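Local atomic coordinates of cystalysin (Treponema denticola, PDB entry 1C7O), a protein that belongs to the class I and II aminotransferase family of fold-type I enzymes that depend on pyridoxal phosphate, and works as a dimer. Residues Gln328-Arg333 against Glu368-Ala373. Sequence-based numbering, arbitrary orientation.
With PPG ((2E,3E)-4-(2-aminoethoxy)-2-[({3-hydroxy-2-methyl-5-[(phosphonooxy)methyl]pyridin-4-yl}methyl)imino]but-3-enoic acid), chain I.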
ATOM      1  N   GLN A 328      12.156 -18.476 -16.794  1.00 26.38           N
ATOM      2  CA  GLN A 328      12.882 -19.691 -17.147  1.00 27.46           C
ATOM      3  C   GLN A 328      14.209 -19.827 -16.409  1.00 28.36           C
ATOM      4  O   GLN A 328      14.997 -18.880 -16.349  1.00 30.36           O
ATOM      5  CB  GLN A 328      13.099 -19.723 -18.658  1.00 29.10           C
ATOM      6  CG  GLN A 328      13.913 -20.899 -19.159  1.00 31.82           C
ATOM      7  CD  GLN A 328      13.727 -21.126 -20.646  1.00 32.64           C
ATOM      8  OE1 GLN A 328      13.607 -20.175 -21.421  1.00 34.45           O
ATOM      9  NE2 GLN A 328      13.710 -22.389 -21.054  1.00 32.35           N
ATOM     10  N   TRP A 329      14.445 -21.023 -15.866  1.00 29.04           N
ATOM     11  CA  TRP A 329      15.641 -21.366 -15.081  1.00 28.88           C
ATOM     12  C   TRP A 329      16.734 -21.937 -15.999  1.00 30.45           C
ATOM     13  O   TRP A 329      16.610 -23.061 -16.489  1.00 31.05           O
ATOM     14  CB  TRP A 329      15.235 -22.404 -14.022  1.00 28.73           C
ATOM     15  CG  TRP A 329      16.148 -22.564 -12.815  1.00 30.38           C
ATOM     16  CD1 TRP A 329      16.578 -23.743 -12.278  1.00 30.07           C
ATOM     17  CD2 TRP A 329      16.673 -21.526 -11.967  1.00 30.08           C
ATOM     18  NE1 TRP A 329      17.332 -23.510 -11.154  1.00 31.93           N
ATOM     19  CE2 TRP A 329      17.408 -22.161 -10.938  1.00 30.06           C
ATOM     20  CE3 TRP A 329      16.589 -20.126 -11.973  1.00 30.21           C
ATOM     21  CZ2 TRP A 329      18.059 -21.445  -9.925  1.00 30.64           C
ATOM     22  CZ3 TRP A 329      17.239 -19.410 -10.960  1.00 30.83           C
ATOM     23  CH2 TRP A 329      17.964 -20.075  -9.952  1.00 31.60           C
ATOM     24  N   ILE A 330      17.800 -21.167 -16.217  1.00 29.34           N
ATOM     25  CA  ILE A 330      18.897 -21.586 -17.092  1.00 29.94           C
ATOM     26  C   ILE A 330      20.138 -22.023 -16.309  1.00 30.80           C
ATOM     27  O   ILE A 330      20.594 -21.313 -15.413  1.00 31.08           O
ATOM     28  CB  ILE A 330      19.306 -20.442 -18.062  1.00 31.20           C
ATOM     29  CG1 ILE A 330      18.058 -19.808 -18.690  1.00 30.24           C
ATOM     30  CG2 ILE A 330      20.211 -20.987 -19.165  1.00 30.80           C
ATOM     31  CD1 ILE A 330      18.347 -18.572 -19.518  1.00 27.42           C
ATOM     32  N   ASP A 331      20.692 -23.177 -16.682  1.00 30.67           N
ATOM     33  CA  ASP A 331      21.865 -23.748 -16.020  1.00 31.84           C
ATOM     34  C   ASP A 331      23.204 -23.464 -16.722  1.00 33.18           C
ATOM     35  O   ASP A 331      23.559 -24.119 -17.706  1.00 32.80           O
ATOM     36  CB  ASP A 331      21.649 -25.264 -15.855  1.00 31.07           C
ATOM     37  CG  ASP A 331      22.848 -25.981 -15.234  1.00 31.37           C
ATOM     38  OD1 ASP A 331      23.690 -25.327 -14.574  1.00 26.92           O
ATOM     39  OD2 ASP A 331      22.931 -27.221 -15.401  1.00 30.99           O
ATOM     40  N   PHE A 332      23.944 -22.492 -16.191  1.00 34.21           N
ATOM     41  CA  PHE A 332      25.247 -22.106 -16.738  1.00 35.36           C
ATOM     42  C   PHE A 332      26.397 -22.748 -15.960  1.00 36.74           C
ATOM     43  O   PHE A 332      27.529 -22.256 -15.996  1.00 35.66           O
ATOM     44  CB  PHE A 332      25.436 -20.583 -16.687  1.00 35.02           C
ATOM     45  CG  PHE A 332      24.637 -19.823 -17.707  1.00 36.18           C
ATOM     46  CD1 PHE A 332      23.312 -19.486 -17.469  1.00 36.45           C
ATOM     47  CD2 PHE A 332      25.226 -19.404 -18.894  1.00 35.36           C
ATOM     48  CE1 PHE A 332      22.590 -18.739 -18.394  1.00 35.17           C
ATOM     49  CE2 PHE A 332      24.510 -18.659 -19.821  1.00 34.55           C
ATOM     50  CZ  PHE A 332      23.191 -18.326 -19.571  1.00 33.98           C
ATOM     51  N   ARG A 333      26.117 -23.840 -15.258  1.00 38.31           N
ATOM     52  CA  ARG A 333      27.153 -24.497 -14.470  1.00 39.51           C
ATOM     53  C   ARG A 333      28.379 -24.954 -15.272  1.00 41.35           C
ATOM     54  O   ARG A 333      29.520 -24.779 -14.833  1.00 40.08           O
ATOM     55  CB  ARG A 333      26.547 -25.670 -13.689  1.00 39.58           C
ATOM     56  CG  ARG A 333      25.806 -25.220 -12.417  1.00 38.98           C
ATOM     57  CD  ARG A 333      25.188 -26.379 -11.640  1.00 35.38           C
ATOM     58  NE  ARG A 333      24.134 -27.047 -12.396  1.00 35.37           N
ATOM     59  CZ  ARG A 333      23.366 -28.017 -11.908  1.00 34.32           C
ATOM     60  NH1 ARG A 333      23.537 -28.424 -10.660  1.00 35.43           N
ATOM     61  NH2 ARG A 333      22.433 -28.581 -12.664  1.00 32.12           N
ATOM     62  N   GLU A 368      20.639 -18.914 -13.942  1.00 31.69           N
ATOM     63  CA  GLU A 368      20.203 -17.568 -14.296  1.00 31.56           C
ATOM     64  C   GLU A 368      18.704 -17.649 -14.579  1.00 32.04           C
ATOM     65  O   GLU A 368      18.235 -18.628 -15.168  1.00 33.04           O
ATOM     66  CB  GLU A 368      20.918 -17.076 -15.561  1.00 30.68           C
ATOM     67  CG  GLU A 368      22.428 -17.000 -15.475  1.00 29.90           C
ATOM     68  CD  GLU A 368      22.917 -15.894 -14.565  1.00 33.10           C
ATOM     69  OE1 GLU A 368      24.148 -15.697 -14.483  1.00 32.79           O
ATOM     70  OE2 GLU A 368      22.077 -15.220 -13.927  1.00 36.70           O
ATOM     71  N   ARG A 369      17.949 -16.638 -14.157  1.00 30.64           N
ATOM     72  CA  ARG A 369      16.512 -16.627 -14.411  1.00 28.99           C
ATOM     73  C   ARG A 369      16.205 -15.566 -15.467  1.00 27.27           C
ATOM     74  O   ARG A 369      16.461 -14.383 -15.265  1.00 26.09           O
ATOM     75  CB  ARG A 369      15.731 -16.318 -13.133  1.00 30.05           C
ATOM     76  CG  ARG A 369      14.289 -16.807 -13.177  1.00 31.16           C
ATOM     77  CD  ARG A 369      13.466 -16.202 -12.076  1.00 28.95           C
ATOM     78  NE  ARG A 369      13.294 -14.775 -12.291  1.00 32.19           N
ATOM     79  CZ  ARG A 369      12.694 -13.960 -11.433  1.00 33.28           C
ATOM     80  NH1 ARG A 369      12.210 -14.444 -10.297  1.00 30.43           N
ATOM     81  NH2 ARG A 369      12.581 -12.665 -11.712  1.00 31.01           N
ATOM     82  N   ILE A 370      15.660 -15.997 -16.597  1.00 25.98           N
ATOM     83  CA  ILE A 370      15.338 -15.083 -17.679  1.00 24.87           C
ATOM     84  C   ILE A 370      13.841 -14.793 -17.752  1.00 23.81           C
ATOM     85  O   ILE A 370      13.016 -15.708 -17.680  1.00 22.76           O
ATOM     86  CB  ILE A 370      15.802 -15.665 -19.028  1.00 25.71           C
ATOM     87  CG1 ILE A 370      15.614 -14.636 -20.143  1.00 27.47           C
ATOM     88  CG2 ILE A 370      15.014 -16.936 -19.339  1.00 26.15           C
ATOM     89  CD1 ILE A 370      16.138 -15.107 -21.496  1.00 27.18           C
ATOM     90  N   ASN A 371      13.503 -13.512 -17.883  1.00 22.99           N
ATOM     91  CA  ASN A 371      12.105 -13.093 -17.982  1.00 23.14           C
ATOM     92  C   ASN A 371      11.659 -13.219 -19.432  1.00 22.32           C
ATOM     93  O   ASN A 371      12.129 -12.480 -20.294  1.00 22.21           O
ATOM     94  CB  ASN A 371      11.940 -11.643 -17.536  1.00 22.16           C
ATOM     95  CG  ASN A 371      10.492 -11.232 -17.459  1.00 23.16           C
ATOM     96  OD1 ASN A 371       9.685 -11.618 -18.304  1.00 22.87           O
ATOM     97  ND2 ASN A 371      10.151 -10.438 -16.448  1.00 25.93           N
ATOM     98  N   LEU A 372      10.736 -14.143 -19.686  1.00 22.88           N
ATOM     99  CA  LEU A 372      10.230 -14.410 -21.035  1.00 21.63           C
ATOM    100  C   LEU A 372       9.085 -13.504 -21.480  1.00 22.27           C
ATOM    101  O   LEU A 372       8.652 -13.586 -22.633  1.00 20.61           O
ATOM    102  CB  LEU A 372       9.781 -15.878 -21.134  1.00 21.09           C
ATOM    103  CG  LEU A 372      10.821 -16.938 -20.738  1.00 20.13           C
ATOM    104  CD1 LEU A 372      10.158 -18.275 -20.503  1.00 20.67           C
ATOM    105  CD2 LEU A 372      11.870 -17.044 -21.816  1.00 19.48           C
ATOM    106  N   ALA A 373       8.599 -12.648 -20.578  1.00 22.85           N
ATOM    107  CA  ALA A 373       7.484 -11.752 -20.893  1.00 24.11           C
ATOM    108  C   ALA A 373       7.937 -10.518 -21.659  1.00 25.11           C
ATOM    109  O   ALA A 373       7.992  -9.409 -21.117  1.00 26.28           O
ATOM    110  CB  ALA A 373       6.760 -11.339 -19.618  1.00 22.86           C
TER
HETATM  111  N1  PPG I1500       5.553 -14.068  -4.690  1.00 35.52           N
HETATM  112  C2  PPG I1500       6.279 -14.714  -5.682  1.00 36.15           C
HETATM  113  C2A PPG I1500       6.399 -16.194  -5.528  1.00 35.08           C
HETATM  114  C3  PPG I1500       6.806 -13.889  -6.776  1.00 37.22           C
HETATM  115  O3  PPG I1500       7.525 -14.623  -7.699  1.00 38.68           O
HETATM  116  C4  PPG I1500       6.574 -12.504  -6.803  1.00 38.19           C
HETATM  117  C4A PPG I1500       7.305 -11.673  -7.862  1.00 41.10           C
HETATM  118  C5  PPG I1500       5.771 -11.911  -5.660  1.00 37.45           C
HETATM  119  C6  PPG I1500       5.298 -12.744  -4.653  1.00 35.32           C
HETATM  120  C5A PPG I1500       5.523 -10.356  -5.543  1.00 35.86           C
HETATM  121  OP4 PPG I1500       4.162 -10.060  -5.172  1.00 35.94           O
HETATM  122  P   PPG I1500       3.744  -8.552  -4.766  1.00 35.82           P
HETATM  123  OP1 PPG I1500       4.471  -8.261  -3.507  1.00 33.45           O
HETATM  124  OP2 PPG I1500       2.215  -8.557  -4.598  1.00 34.77           O
HETATM  125  OP3 PPG I1500       4.118  -7.697  -5.917  1.00 37.69           O
HETATM  126  N4A PPG I1500       8.642 -11.329  -7.434  1.00 42.11           N
HETATM  127  CAI PPG I1500       9.524 -10.628  -8.385  1.00 40.37           C
HETATM  128  CBC PPG I1500      10.593 -11.416  -9.082  1.00 37.29           C
HETATM  129  O2B PPG I1500      11.494 -10.809  -9.963  1.00 35.68           O
HETATM  130  O3B PPG I1500      10.679 -12.701  -8.870  1.00 35.50           O
HETATM  131  CBI PPG I1500       9.304  -9.240  -8.687  1.00 44.44           C
HETATM  132  CGI PPG I1500      10.176  -8.237  -8.185  1.00 47.89           C
HETATM  133  OET PPG I1500      10.301  -7.950  -6.764  1.00 50.57           O
HETATM  134  CEI PPG I1500      11.085  -6.670  -6.672  1.00 51.27           C
HETATM  135  CFI PPG I1500      10.278  -5.515  -7.308  1.00 50.86           C
HETATM  136  NI  PPG I1500      11.000  -4.282  -7.320  1.00 50.78           N
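Gln328 pairs with Ile370, Trp329 with Arg369 and Ile330 with Glu368, which defines an antiparallel register in the small three-stranded sheet formed by strands 327-331, 367-371 and 355-356 of this aminotransferase-family fold. Four backbone hydrogen bonds support the assignment: two join Gln328 and Ile370, two join Ile330 and Glu368, and the straightest runs from Ile330 N to Glu368 O (2.8 Å, 169° at the hydrogen). Between them, Arg369 of the non-hydrogen-bonded pair gives a CA-H...O contact from its CA to Gln328 O at 3.3 Å, the carbonyl that also accepts from Ile370 N.

Side-chain packing occupies the face bearing Gln328, Ile330, Glu368 and Ile370. Helix 289-313 covers Gln328, Ile330 and Leu372, helix 339-350 Glu368 and Phe332. Ile370 has CG1 anti to the backbone N (chi1 -173°), which leaves CG2 to meet both Gln328 CB (3.4 Å) and Ile330 CD1 (3.7 Å). Leu372 lays its CD2 methyl in van der Waals contact with the polar Gln328 OE1 (3.6 Å), while NE2 of that amide bonds to Pro320 O. Phe332 sets the CD1-CE1 side of its ring against the CB and CG methylenes of Glu368, CD1 3.3 Å from CG.

On the other face, Arg369 CB sits at the edge of the Trp329 indole, whose NE1 bonds to Tyr149 OH. The guanidinium then extends to the bound PPG, with the carboxylate carbon CBC at its edge and in its plane. Asn175 OD1 accepts from Arg369 NH1 and Ser37 O from NH2, a second shell that positions the group. The two-pronged grip, consistent with the carboxylate-binding arginine of the family, consists of Arg369 NH1 to PPG O3B at 2.7 Å and Arg369 NH2 to PPG O2B at 2.8 Å.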